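Local coordinates for FBP protein (PDB 5OEZ) that hydrolyses the 1-phosphate of fructose 1,6-bisphosphate to give fructose 6-phosphate and phosphate in gluconeogenesis, as an allosterically inhibited homotetramer, at the interface of chains A and B and the interface of chains A and C. Coordinates in Å, arbitrary orientation; residue numbers count along the deposited sequence, not the author numbering. Chains: chain A/B/C, FBP protein.

Contact 1: the interface of chains A and B. Residues chain A 215, 219, 237, 244-246; chain B 218-220, 222, 237.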
# COMPACT_ATOMS: atom_id res chain seq x y z
N TYR A 215 9.33 33.56 -9.19
CA TYR A 215 8.11 34.25 -8.86
C TYR A 215 6.91 33.44 -9.33
O TYR A 215 6.97 32.74 -10.34
CB TYR A 215 8.07 35.67 -9.44
CG TYR A 215 7.85 35.76 -10.93
CD1 TYR A 215 8.91 35.62 -11.82
CD2 TYR A 215 6.59 36.03 -11.46
CE1 TYR A 215 8.71 35.74 -13.20
CE2 TYR A 215 6.39 36.17 -12.83
CZ TYR A 215 7.46 36.01 -13.71
OH TYR A 215 7.27 36.16 -15.09
N GLU A 219 -0.42 35.44 -14.32
CA GLU A 219 -0.23 36.60 -15.21
C GLU A 219 -1.40 36.77 -16.14
O GLU A 219 -1.45 37.75 -16.89
CB GLU A 219 1.11 36.55 -15.98
CG GLU A 219 2.35 36.71 -15.09
CD GLU A 219 3.62 37.13 -15.84
OE1 GLU A 219 3.58 38.12 -16.63
OE2 GLU A 219 4.69 36.48 -15.64
N LYS A 237 10.97 40.47 -15.39
CA LYS A 237 11.19 39.95 -16.74
C LYS A 237 12.24 40.68 -17.58
O LYS A 237 12.84 40.07 -18.45
CB LYS A 237 9.91 40.05 -17.53
CG LYS A 237 8.74 39.28 -16.96
CD LYS A 237 7.61 39.46 -17.94
CE LYS A 237 6.35 38.87 -17.40
NZ LYS A 237 5.40 38.82 -18.53
N TYR A 244 14.80 35.67 -13.86
CA TYR A 244 13.78 35.06 -12.99
C TYR A 244 13.05 33.96 -13.72
O TYR A 244 12.81 34.06 -14.92
CB TYR A 244 12.76 36.13 -12.56
CG TYR A 244 13.19 36.92 -11.34
CD1 TYR A 244 14.08 38.00 -11.44
CD2 TYR A 244 12.69 36.61 -10.08
CE1 TYR A 244 14.48 38.72 -10.31
CE2 TYR A 244 13.08 37.33 -8.94
CZ TYR A 244 13.98 38.37 -9.06
OH TYR A 244 14.32 39.05 -7.93
N SER A 245 12.70 32.90 -13.00
CA SER A 245 11.84 31.82 -13.50
C SER A 245 10.45 32.00 -12.94
O SER A 245 10.30 32.33 -11.77
CB SER A 245 12.32 30.45 -13.02
OG SER A 245 13.55 30.11 -13.56
N ALA A 246 9.45 31.73 -13.78
CA ALA A 246 8.06 31.72 -13.38
C ALA A 246 7.57 30.27 -13.16
O ALA A 246 7.87 29.37 -13.93
CB ALA A 246 7.22 32.42 -14.43
N ASN B 218 6.61 29.53 -19.65
CA ASN B 218 7.45 30.24 -18.66
C ASN B 218 7.69 31.70 -19.05
O ASN B 218 8.62 31.97 -19.80
CB ASN B 218 8.79 29.52 -18.50
CG ASN B 218 9.68 30.12 -17.41
OD1 ASN B 218 9.37 31.13 -16.77
ND2 ASN B 218 10.80 29.48 -17.21
N GLU B 219 6.92 32.62 -18.46
CA GLU B 219 7.03 34.05 -18.77
C GLU B 219 8.29 34.71 -18.19
O GLU B 219 8.59 35.85 -18.52
CB GLU B 219 5.78 34.82 -18.34
CG GLU B 219 4.53 34.46 -19.14
CD GLU B 219 3.41 35.49 -19.06
OE1 GLU B 219 3.68 36.69 -19.33
OE2 GLU B 219 2.24 35.10 -18.78
N GLY B 220 9.02 34.01 -17.35
CA GLY B 220 10.34 34.43 -16.95
C GLY B 220 11.30 34.62 -18.11
O GLY B 220 12.19 35.45 -18.03
N TYR B 222 10.61 35.92 -21.00
CA TYR B 222 9.97 36.90 -21.87
C TYR B 222 10.97 37.62 -22.77
O TYR B 222 10.75 37.72 -23.98
CB TYR B 222 9.23 37.95 -21.03
CG TYR B 222 8.44 38.95 -21.83
CD1 TYR B 222 7.15 38.63 -22.29
CD2 TYR B 222 8.97 40.19 -22.15
CE1 TYR B 222 6.40 39.53 -23.03
CE2 TYR B 222 8.22 41.10 -22.90
CZ TYR B 222 6.94 40.77 -23.33
OH TYR B 222 6.17 41.64 -24.06
N LYS B 237 -3.27 38.38 -22.47
CA LYS B 237 -3.48 39.13 -21.24
C LYS B 237 -4.32 40.40 -21.34
O LYS B 237 -4.93 40.82 -20.37
CB LYS B 237 -2.15 39.58 -20.71
CG LYS B 237 -1.17 38.48 -20.43
CD LYS B 237 0.04 39.17 -19.85
CE LYS B 237 1.16 38.20 -19.63
NZ LYS B 237 2.16 38.87 -18.77
O HOH W 1 13.45 37.25 -16.09
O HOH W 2 12.80 37.64 -19.35
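The carboxylate oxygen OE1 of A:Glu219 is gripped by two lysine amino groups: A:Lys237 NZ on the syn lone pair, and B:Lys237 NZ from across the interface at 2.7 Å, on the anti side and 34° out of the carboxylate plane. In this class 1 fructose-1,6-bisphosphatase the two-fold makes both halves of the cluster alike: B:Glu219 OE1 takes B:Lys237 NZ on its syn lone pair and A:Lys237 NZ, 2.8 Å away, on the anti side. The carboxylates meet tip to tip, planes stacked. A:Glu219 OE1 and B:Glu219 OE1 come within 3.1 Å, which would repel if both are charged; the lysines probably compensate. Lysine suits the place because its extended chain (chi2 -177° in A:Lys237) carries the amino group from helix 227-238 to the axis, its methylenes against B:Tyr222 CB. A:Tyr215 OH donates to A:Glu219 OE2 at 2.7 Å and, with the lysines, helps hold the carboxylate's rotation. B:Asn218 OD1 accepts from A:Ala246 N at 3.1 Å and, on the opposite face, from B:Gly220 N. B:Asn218 is a fructose 6-phosphate-binding residue, without sugar here, so this bond may connect that site to the neighbouring subunit. Small B:Gly220 lets the chains close in; water 1 links its carbonyl to A:Tyr244 N.

Contact 2: the interface of chains A and C. Residues chain A 193, 195-196; chain C 40-41, 44.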
# COMPACT_ATOMS: atom_id res chain seq x y z
N ASP A 193 4.71 7.96 5.57
CA ASP A 193 5.21 6.66 5.19
C ASP A 193 3.97 5.77 4.98
O ASP A 193 3.34 5.35 5.95
CB ASP A 193 6.11 6.07 6.28
CG ASP A 193 6.72 4.73 5.88
OD1 ASP A 193 6.11 3.98 5.09
OD2 ASP A 193 7.82 4.41 6.39
N ASN A 195 3.63 2.72 4.19
CA ASN A 195 3.78 1.39 4.77
C ASN A 195 3.43 1.26 6.25
O ASN A 195 3.08 0.16 6.68
CB ASN A 195 5.21 0.88 4.53
CG ASN A 195 5.55 0.75 3.05
OD1 ASN A 195 6.65 1.11 2.65
ND2 ASN A 195 4.62 0.26 2.24
N ILE A 196 3.51 2.33 7.02
CA ILE A 196 3.11 2.29 8.44
C ILE A 196 2.01 3.30 8.82
O ILE A 196 1.61 3.34 9.97
CB ILE A 196 4.32 2.44 9.38
CG1 ILE A 196 5.07 3.76 9.14
CG2 ILE A 196 5.26 1.25 9.19
CD1 ILE A 196 6.30 3.96 10.01
N LYS C 40 2.24 -1.58 13.71
CA LYS C 40 2.34 -1.23 12.28
C LYS C 40 3.76 -1.33 11.75
O LYS C 40 3.96 -1.75 10.60
CB LYS C 40 1.78 0.17 12.02
CG LYS C 40 0.27 0.19 12.21
CD LYS C 40 -0.36 1.51 11.85
CE LYS C 40 0.06 2.64 12.79
NZ LYS C 40 -0.34 3.92 12.16
N VAL C 41 4.74 -0.96 12.57
CA VAL C 41 6.14 -1.08 12.20
C VAL C 41 6.54 -2.54 12.04
O VAL C 41 7.22 -2.91 11.09
CB VAL C 41 7.06 -0.35 13.21
CG1 VAL C 41 8.52 -0.70 12.98
CG2 VAL C 41 6.87 1.16 13.09
N LYS C 44 5.00 -3.99 8.80
CA LYS C 44 5.78 -3.58 7.62
C LYS C 44 6.94 -4.55 7.39
O LYS C 44 7.13 -5.04 6.27
CB LYS C 44 6.30 -2.13 7.77
CG LYS C 44 7.39 -1.69 6.78
CD LYS C 44 8.38 -0.73 7.42
CE LYS C 44 9.26 0.09 6.46
NZ LYS C 44 8.75 1.43 6.02
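A:Ile196 sits in the turn that follows strand 187-193, its backbone folded to a psi of 1°, and presents its carbonyl oxygen to C:Lys40 on helix 27-47. This is a patch of the A-C subunit interface of the homotetramer, where a turn of one subunit sits on a helix of the other and helps join them. C:Lys40 NZ donates to A:Ile196 O at 3.0 Å, in the carbonyl plane and not far from straight on to the C=O. The lysine chain bends, and its outer methylenes curl alongside the same oxygen before the amino group reaches it. A long, flexible residue suits a helix that must stretch to a main-chain acceptor on another subunit. In A:Ile196, CG1 lies between the backbone N and the carbonyl carbon (chi1 59°), which places CG2 anti to the carbonyl carbon; CG2 meets C:Lys44 CB at 3.8 Å and C:Val41 CA at 3.9 Å. A branched apolar residue thus fits the helix surface. One turn on from C:Lys40, C:Lys44 runs its CG by A:Asn195 CB, then turns at chi4 (91°) to bring NZ to A:Asp193 OD2 in a salt bridge of 3.1 Å, the two side chains crossing at about a right angle. A:Asn195 N meets OD1 of A:Asp193 nearly along its C-O axis, which helps to fix the carboxylate. The turn joins strands 187-193 and 198-203 and rests on the later part of helix 27-47, whose first residues belong to the AMP site.

Contact 3: the interface of chains A and C. Residues chain A 79-80, 83-84; chain C 8-9, 14.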
# COMPACT_ATOMS: atom_id res chain seq x y z
N ILE A 79 -16.25 16.71 5.71
CA ILE A 79 -16.83 15.71 6.64
C ILE A 79 -15.78 15.07 7.54
O ILE A 79 -16.00 14.88 8.75
CB ILE A 79 -17.59 14.61 5.85
CG1 ILE A 79 -18.90 15.18 5.28
CG2 ILE A 79 -17.90 13.39 6.72
CD1 ILE A 79 -19.55 14.31 4.22
N ALA A 80 -14.64 14.71 6.94
CA ALA A 80 -13.56 14.03 7.66
C ALA A 80 -12.96 14.92 8.74
O ALA A 80 -12.91 14.53 9.91
CB ALA A 80 -12.48 13.59 6.68
N ALA A 83 -15.48 15.47 11.60
CA ALA A 83 -15.78 14.28 12.41
C ALA A 83 -14.65 13.97 13.39
O ALA A 83 -14.89 13.76 14.58
CB ALA A 83 -16.06 13.09 11.52
N TYR A 84 -13.42 13.97 12.89
CA TYR A 84 -12.27 13.64 13.72
C TYR A 84 -11.92 14.75 14.70
O TYR A 84 -11.57 14.47 15.84
CB TYR A 84 -11.07 13.22 12.85
CG TYR A 84 -11.33 11.92 12.09
CD1 TYR A 84 -11.59 10.74 12.77
CD2 TYR A 84 -11.33 11.89 10.69
CE1 TYR A 84 -11.85 9.56 12.09
CE2 TYR A 84 -11.60 10.71 10.00
CZ TYR A 84 -11.85 9.55 10.71
OH TYR A 84 -12.11 8.38 10.05
N THR C 8 -16.40 7.95 7.20
CA THR C 8 -15.75 8.07 8.55
C THR C 8 -15.90 6.77 9.37
O THR C 8 -16.92 6.58 10.03
CB THR C 8 -16.33 9.25 9.38
OG1 THR C 8 -16.10 10.49 8.69
CG2 THR C 8 -15.69 9.32 10.78
N PRO C 9 -14.89 5.88 9.30
CA PRO C 9 -14.94 4.68 10.15
C PRO C 9 -14.45 4.96 11.59
O PRO C 9 -13.71 5.93 11.82
CB PRO C 9 -14.01 3.71 9.41
CG PRO C 9 -13.02 4.60 8.73
CD PRO C 9 -13.78 5.83 8.33
N GLN C 14 -10.17 6.62 18.47
CA GLN C 14 -11.49 7.17 18.77
C GLN C 14 -12.23 6.34 19.81
O GLN C 14 -12.82 6.89 20.73
CB GLN C 14 -12.38 7.21 17.53
CG GLN C 14 -12.22 8.43 16.64
CD GLN C 14 -13.08 8.33 15.38
OE1 GLN C 14 -13.19 7.26 14.77
NE2 GLN C 14 -13.72 9.42 15.02
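A:Tyr84 and C:Thr8 meet in a small, mostly apolar patch of the A-C interface of the homotetramer, where the N-terminal segment of one subunit, ordered from C:Thr8 onward, lies against helix 72-87 of the other and helps join the two. The tyrosine and the threonine reach toward each other, tip to tip. The methyl CG2 of C:Thr8 lies off the ring plane over the CZ-OH end, 3.8 Å from A:Tyr84 CZ. On C:Thr8 the methyl is anti to the backbone N and OG1 anti to the carbonyl carbon (chi1 -61°); this turns CG2 to the tyrosine and to A:Ala83 CB, 3.9 Å away, on which it packs, while OG1 merely lies beside A:Ala83 CB and A:Ile79 CG2. Threonine offers the methyl for this packing, and the small A:Ala83 lets the segment come close to the helix. C:Gln14, from helix 12-18, crosses A:Tyr84 at about a right angle with its amide plane inclined by 45° to the ring. Its NE2 touches A:Tyr84 CD1 at 3.4 Å, and its CD lies 3.7 Å from A:Tyr84 CE1, so the long extended chain brings the amide up outside the ring, beside its CD1-CE1 bond. The tyrosine hydroxyl may also make a weak bond to the carbonyl of C:Pro9, a poorly ordered residue. By holding the stretch that leads into helix 12-18, which contains an AMP-binding residue, the patch may help couple the inhibitor site to the neighbouring subunit.

Contact 1 joins chains A and B, whereas contact 2 and contact 3 both belong to the A-C interface; together they show two kinds of interface in the homotetramer. The C-alpha centres of contact 1 lie about 42 Å from those of contact 2 and of contact 3, and those of contacts 2 and 3 are about 22 Å apart. No residue or helix is shared: contact 2 uses chain C helix 27-47, contact 3 chain C helix 12-18 and chain A helix 72-87. The two chain C helices carry AMP-binding residues, while contact 1 includes a residue that binds fructose 6-phosphate, a placing consistent with signals passing between subunits, though the structure alone does not show such a shift.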